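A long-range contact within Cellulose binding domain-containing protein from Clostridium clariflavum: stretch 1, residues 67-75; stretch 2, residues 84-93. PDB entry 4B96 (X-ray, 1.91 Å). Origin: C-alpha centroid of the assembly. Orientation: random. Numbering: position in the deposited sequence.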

ATOM      1  N   ASN A  67      16.861   0.108 -24.732  1.00 38.75           N
ATOM      2  CA  ASN A  67      17.702  -0.863 -24.070  1.00 36.97           C
ATOM      3  C   ASN A  67      17.517  -1.052 -22.574  1.00 36.21           C
ATOM      4  O   ASN A  67      17.777  -2.129 -22.083  1.00 39.15           O
ATOM      5  CB  ASN A  67      19.128  -0.530 -24.352  1.00 37.60           C
ATOM      6  CG  ASN A  67      19.443  -0.721 -25.801  1.00 45.95           C
ATOM      7  OD1 ASN A  67      18.970  -1.689 -26.422  1.00 46.88           O
ATOM      8  ND2 ASN A  67      20.204   0.201 -26.369  1.00 48.82           N
ATOM      9  N   ASP A  68      17.108  -0.020 -21.847  1.00 30.49           N
ATOM     10  CA  ASP A  68      17.187  -0.080 -20.362  1.00 28.79           C
ATOM     11  C   ASP A  68      15.907  -0.421 -19.634  1.00 28.53           C
ATOM     12  O   ASP A  68      15.974  -0.761 -18.456  1.00 28.84           O
ATOM     13  CB  ASP A  68      17.751   1.216 -19.773  1.00 28.94           C
ATOM     14  CG  ASP A  68      19.187   1.494 -20.260  1.00 38.19           C
ATOM     15  OD1 ASP A  68      19.823   0.550 -20.776  1.00 36.70           O
ATOM     16  OD2 ASP A  68      19.689   2.634 -20.109  1.00 42.73           O
ATOM     17  N   VAL A  69      14.751  -0.272 -20.285  1.00 27.58           N
ATOM     18  CA  VAL A  69      13.479  -0.477 -19.621  1.00 23.48           C
ATOM     19  C   VAL A  69      12.815  -1.687 -20.295  1.00 27.20           C
ATOM     20  O   VAL A  69      12.690  -1.698 -21.517  1.00 26.87           O
ATOM     21  CB  VAL A  69      12.556   0.729 -19.756  1.00 20.83           C
ATOM     22  CG1 VAL A  69      11.229   0.433 -19.004  1.00 18.92           C
ATOM     23  CG2 VAL A  69      13.214   1.996 -19.165  1.00 21.91           C
ATOM     24  N   LYS A  70      12.455  -2.719 -19.527  1.00 23.39           N
ATOM     25  CA  LYS A  70      11.920  -3.966 -20.107  1.00 23.27           C
ATOM     26  C   LYS A  70      10.514  -4.225 -19.593  1.00 24.56           C
ATOM     27  O   LYS A  70      10.201  -3.845 -18.470  1.00 23.98           O
ATOM     28  CB  LYS A  70      12.815  -5.159 -19.709  1.00 22.21           C
ATOM     29  CG  LYS A  70      14.293  -4.993 -20.148  1.00 28.53           C
ATOM     30  CD  LYS A  70      14.395  -4.863 -21.647  1.00 31.83           C
ATOM     31  CE  LYS A  70      15.847  -5.002 -22.129  1.00 42.34           C
ATOM     32  NZ  LYS A  70      15.900  -4.692 -23.611  1.00 45.97           N
ATOM     33  N   GLY A  71       9.676  -4.884 -20.389  1.00 22.98           N
ATOM     34  CA  GLY A  71       8.326  -5.146 -19.931  1.00 20.10           C
ATOM     35  C   GLY A  71       7.899  -6.557 -20.322  1.00 23.71           C
ATOM     36  O   GLY A  71       8.204  -7.018 -21.413  1.00 24.25           O
ATOM     37  N   LYS A  72       7.193  -7.247 -19.438  1.00 20.46           N
ATOM     38  CA  LYS A  72       6.651  -8.560 -19.795  1.00 21.36           C
ATOM     39  C   LYS A  72       5.303  -8.719 -19.091  1.00 22.24           C
ATOM     40  O   LYS A  72       5.132  -8.275 -17.938  1.00 19.15           O
ATOM     41  CB  LYS A  72       7.606  -9.629 -19.283  1.00 21.28           C
ATOM     42  CG  LYS A  72       7.210 -11.053 -19.626  1.00 30.72           C
ATOM     43  CD  LYS A  72       8.411 -11.943 -19.221  1.00 41.70           C
ATOM     44  CE  LYS A  72       8.235 -13.435 -19.537  1.00 50.02           C
ATOM     45  NZ  LYS A  72       7.086 -13.642 -20.443  1.00 53.88           N
ATOM     46  N   VAL A  73       4.336  -9.351 -19.761  1.00 21.60           N
ATOM     47  CA  VAL A  73       3.027  -9.568 -19.117  1.00 19.06           C
ATOM     48  C   VAL A  73       3.009 -10.965 -18.482  1.00 23.82           C
ATOM     49  O   VAL A  73       3.473 -11.950 -19.108  1.00 22.06           O
ATOM     50  CB  VAL A  73       1.904  -9.420 -20.175  1.00 22.10           C
ATOM     51  CG1 VAL A  73       0.526  -9.868 -19.621  1.00 23.00           C
ATOM     52  CG2 VAL A  73       1.865  -7.945 -20.667  1.00 19.93           C
ATOM     53  N   TYR A  74       2.468 -11.049 -17.265  1.00 21.37           N
ATOM     54  CA  TYR A  74       2.347 -12.330 -16.544  1.00 24.69           C
ATOM     55  C   TYR A  74       0.904 -12.573 -16.156  1.00 24.12           C
ATOM     56  O   TYR A  74       0.153 -11.623 -15.865  1.00 20.50           O
ATOM     57  CB  TYR A  74       3.189 -12.277 -15.234  1.00 20.47           C
ATOM     58  CG  TYR A  74       4.654 -12.128 -15.459  1.00 27.11           C
ATOM     59  CD1 TYR A  74       5.227 -10.851 -15.610  1.00 24.18           C
ATOM     60  CD2 TYR A  74       5.486 -13.257 -15.533  1.00 25.75           C
ATOM     61  CE1 TYR A  74       6.581 -10.724 -15.791  1.00 23.04           C
ATOM     62  CE2 TYR A  74       6.848 -13.128 -15.755  1.00 32.25           C
ATOM     63  CZ  TYR A  74       7.373 -11.834 -15.870  1.00 29.37           C
ATOM     64  OH  TYR A  74       8.706 -11.652 -16.066  1.00 29.41           O
ATOM     65  N   ASN A  75       0.512 -13.847 -16.081  1.00 24.52           N
ATOM     66  CA  ASN A  75      -0.744 -14.211 -15.430  1.00 24.28           C
ATOM     67  C   ASN A  75      -0.639 -14.272 -13.920  1.00 29.46           C
ATOM     68  O   ASN A  75       0.373 -14.726 -13.368  1.00 28.99           O
ATOM     69  CB  ASN A  75      -1.200 -15.585 -15.941  1.00 31.74           C
ATOM     70  CG  ASN A  75      -2.035 -15.450 -17.179  1.00 40.26           C
ATOM     71  OD1 ASN A  75      -1.510 -15.379 -18.270  1.00 41.51           O
ATOM     72  ND2 ASN A  75      -3.348 -15.306 -17.002  1.00 48.04           N
TER
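Stretch 2 (84-93) KYLEVTFEKG

How does stretch 2 run against stretch 1? Residues 84-90 belong to an extended strand that begins earlier in the chain and lies antiparallel to strand 69-75, with 158° between their N-to-C directions and 4.6 Å between the axes at closest approach. The register pairs Val69 with Phe90, Lys70 with Thr89, Gly71 with Val88, Lys72 with Glu87, Val73 with Leu86, Tyr74 with Tyr85 and Asn75 with Lys84. Past Phe90 the chain leaves the strand, but Glu91 still lies beside Asp68, their CA atoms 4.8 Å apart.

What holds the two backbones together? Every second pair is hydrogen-bonded in both directions. Thr89 N gives a bond to Lys70 O (3.0 Å) and Thr89 O takes one from Lys70 N (2.9 Å); Glu87 N reaches Lys72 O at 2.9 Å, while Glu87 O receives Lys72 N at 3.1 Å; Tyr85 N bonds Tyr74 O at 3.0 Å, and Tyr85 O accepts from Tyr74 N at 2.9 Å. The ladder is extended by Glu91 N, which donates to Asp68 O at 2.8 Å. Between these pairs the strands come closer, down to 4.3 Å between the CA atoms of Val73 and Leu86, and CA-H...O contacts fill in, such as Val88 CA to Lys70 O at 3.3 Å.

Which side chains pack on the face carrying Val69 and Val73? Here the contact is mainly apolar: Val88 CG1 lies 3.6 Å from Val69 CG1, Phe90 CD2 is 4.1 Å from Val69 CG2, and Leu86 CD1 is 4.3 Å from Val73 CG2. Gly71 has no side chain, and Leu86 CD1 approaches to 4.1 Å from Gly71 CA; a CB on this glycine would sit tightly against that methyl. The aliphatic part of Lys84 also joins in, its CD 3.8 Å from Val73 CG1.

What do the polar and aromatic side chains add? On the other face, the rings of Tyr85 and Tyr74 are near parallel but slid apart, with centroids at 5.4 Å, so they barely overlap. Tyr74 CB lies over the face of the Tyr85 ring, 3.9 Å from its centroid, a CH-pi contact. One water links Glu87 OE2 (2.7 Å) to Tyr74 OH (2.8 Å), and another joins Tyr85 OH to Asn75 O, at 2.9 Å from each. Beyond the strand, Lys92 NZ stays 4.2 Å from Asp68 OD2, near enough for opposite charges to attract but too far for a salt bridge.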

ATOM      1  N   LYS A  84      -4.079 -10.318 -15.157  1.00 18.65           N
ATOM      2  CA  LYS A  84      -2.678 -10.201 -15.563  1.00 18.79           C
ATOM      3  C   LYS A  84      -2.053  -8.994 -14.902  1.00 19.66           C
ATOM      4  O   LYS A  84      -2.753  -8.136 -14.351  1.00 19.47           O
ATOM      5  CB  LYS A  84      -2.617  -9.950 -17.103  1.00 18.92           C
ATOM      6  CG  LYS A  84      -3.011 -11.258 -17.899  1.00 25.00           C
ATOM      7  CD  LYS A  84      -3.113 -10.971 -19.353  1.00 22.10           C
ATOM      8  CE  LYS A  84      -3.557 -12.250 -20.071  1.00 27.39           C
ATOM      9  NZ  LYS A  84      -3.749 -11.902 -21.467  1.00 27.82           N
ATOM     10  N   TYR A  85      -0.736  -8.912 -15.026  1.00 18.10           N
ATOM     11  CA  TYR A  85      -0.028  -7.655 -14.806  1.00 18.35           C
ATOM     12  C   TYR A  85       1.076  -7.511 -15.818  1.00 16.93           C
ATOM     13  O   TYR A  85       1.674  -8.472 -16.258  1.00 17.46           O
ATOM     14  CB  TYR A  85       0.546  -7.525 -13.375  1.00 16.77           C
ATOM     15  CG  TYR A  85       1.426  -8.688 -12.904  1.00 20.25           C
ATOM     16  CD1 TYR A  85       2.812  -8.686 -13.146  1.00 18.69           C
ATOM     17  CD2 TYR A  85       0.874  -9.760 -12.218  1.00 24.82           C
ATOM     18  CE1 TYR A  85       3.654  -9.721 -12.711  1.00 20.02           C
ATOM     19  CE2 TYR A  85       1.702 -10.829 -11.769  1.00 26.25           C
ATOM     20  CZ  TYR A  85       3.096 -10.775 -12.020  1.00 24.40           C
ATOM     21  OH  TYR A  85       3.909 -11.782 -11.585  1.00 25.37           O
ATOM     22  N   LEU A  86       1.342  -6.271 -16.183  1.00 19.27           N
ATOM     23  CA  LEU A  86       2.575  -5.926 -16.861  1.00 19.80           C
ATOM     24  C   LEU A  86       3.592  -5.669 -15.747  1.00 20.70           C
ATOM     25  O   LEU A  86       3.308  -4.937 -14.788  1.00 17.83           O
ATOM     26  CB  LEU A  86       2.409  -4.623 -17.635  1.00 15.39           C
ATOM     27  CG  LEU A  86       3.696  -3.926 -18.125  1.00 17.87           C
ATOM     28  CD1 LEU A  86       4.294  -4.698 -19.270  1.00 22.85           C
ATOM     29  CD2 LEU A  86       3.386  -2.482 -18.571  1.00 16.58           C
ATOM     30  N   GLU A  87       4.764  -6.287 -15.873  1.00 15.73           N
ATOM     31  CA  GLU A  87       5.855  -5.965 -14.999  1.00 17.31           C
ATOM     32  C   GLU A  87       6.982  -5.223 -15.728  1.00 18.62           C
ATOM     33  O   GLU A  87       7.595  -5.751 -16.712  1.00 17.89           O
ATOM     34  CB  GLU A  87       6.422  -7.255 -14.433  1.00 22.05           C
ATOM     35  CG  GLU A  87       7.506  -6.946 -13.386  1.00 18.44           C
ATOM     36  CD  GLU A  87       7.810  -8.182 -12.579  1.00 27.01           C
ATOM     37  OE1 GLU A  87       7.118  -8.434 -11.532  1.00 26.71           O
ATOM     38  OE2 GLU A  87       8.741  -8.920 -13.008  1.00 25.23           O
ATOM     39  N   VAL A  88       7.269  -4.028 -15.249  1.00 17.23           N
ATOM     40  CA  VAL A  88       8.349  -3.196 -15.796  1.00 16.45           C
ATOM     41  C   VAL A  88       9.610  -3.370 -14.924  1.00 20.91           C
ATOM     42  O   VAL A  88       9.530  -3.255 -13.704  1.00 19.13           O
ATOM     43  CB  VAL A  88       7.944  -1.713 -15.815  1.00 17.79           C
ATOM     44  CG1 VAL A  88       9.108  -0.829 -16.354  1.00 19.00           C
ATOM     45  CG2 VAL A  88       6.671  -1.521 -16.741  1.00 15.52           C
ATOM     46  N   THR A  89      10.749  -3.641 -15.564  1.00 22.95           N
ATOM     47  CA  THR A  89      12.004  -3.799 -14.870  1.00 20.59           C
ATOM     48  C   THR A  89      13.040  -2.954 -15.628  1.00 23.78           C
ATOM     49  O   THR A  89      12.730  -2.408 -16.695  1.00 21.49           O
ATOM     50  CB  THR A  89      12.464  -5.276 -14.861  1.00 21.84           C
ATOM     51  OG1 THR A  89      12.436  -5.788 -16.204  1.00 22.40           O
ATOM     52  CG2 THR A  89      11.541  -6.154 -13.954  1.00 21.83           C
ATOM     53  N   PHE A  90      14.236  -2.823 -15.045  1.00 20.37           N
ATOM     54  CA  PHE A  90      15.277  -1.914 -15.543  1.00 22.40           C
ATOM     55  C   PHE A  90      16.568  -2.629 -15.600  1.00 25.72           C
ATOM     56  O   PHE A  90      16.949  -3.249 -14.606  1.00 23.73           O
ATOM     57  CB  PHE A  90      15.426  -0.744 -14.566  1.00 21.17           C
ATOM     58  CG  PHE A  90      14.157  -0.008 -14.401  1.00 23.61           C
ATOM     59  CD1 PHE A  90      13.210  -0.429 -13.437  1.00 20.76           C
ATOM     60  CD2 PHE A  90      13.853   1.046 -15.253  1.00 24.06           C
ATOM     61  CE1 PHE A  90      11.967   0.228 -13.288  1.00 25.76           C
ATOM     62  CE2 PHE A  90      12.603   1.716 -15.123  1.00 22.70           C
ATOM     63  CZ  PHE A  90      11.674   1.317 -14.109  1.00 24.10           C
ATOM     64  N   GLU A  91      17.293  -2.479 -16.706  1.00 28.28           N
ATOM     65  CA  GLU A  91      18.627  -3.059 -16.822  1.00 31.47           C
ATOM     66  C   GLU A  91      19.639  -2.129 -16.229  1.00 33.46           C
ATOM     67  O   GLU A  91      20.758  -2.531 -15.950  1.00 33.42           O
ATOM     68  CB  GLU A  91      19.001  -3.259 -18.297  1.00 35.90           C
ATOM     69  CG  GLU A  91      18.054  -4.161 -19.055  1.00 50.43           C
ATOM     70  CD  GLU A  91      18.379  -5.632 -18.902  1.00 66.51           C
ATOM     71  OE1 GLU A  91      19.010  -5.995 -17.878  1.00 74.31           O
ATOM     72  OE2 GLU A  91      18.017  -6.427 -19.814  1.00 70.16           O
ATOM     73  N   LYS A  92      19.270  -0.862 -16.095  1.00 31.50           N
ATOM     74  CA  LYS A  92      20.199   0.163 -15.623  1.00 34.87           C
ATOM     75  C   LYS A  92      19.409   1.354 -15.104  1.00 28.65           C
ATOM     76  O   LYS A  92      18.295   1.627 -15.583  1.00 28.49           O
ATOM     77  CB  LYS A  92      21.108   0.643 -16.781  1.00 42.67           C
ATOM     78  CG  LYS A  92      22.246   1.484 -16.288  1.00 57.31           C
ATOM     79  CD  LYS A  92      22.605   2.641 -17.244  1.00 66.90           C
ATOM     80  CE  LYS A  92      21.510   3.721 -17.221  1.00 66.97           C
ATOM     81  NZ  LYS A  92      22.055   5.030 -17.622  1.00 64.57           N
ATOM     82  N   GLY A  93      19.969   2.093 -14.145  1.00 32.25           N
ATOM     83  CA  GLY A  93      19.251   3.251 -13.617  1.00 33.53           C
ATOM     84  C   GLY A  93      19.445   3.379 -12.127  1.00 35.41           C
ATOM     85  O   GLY A  93      19.390   2.383 -11.387  1.00 33.72           O
TER
HETATM   86  O   HOH W   1       9.834  -9.163 -15.431  1.00 25.63           O
HETATM   87  O   HOH W   2       2.392 -14.289 -11.391  1.00 48.67           O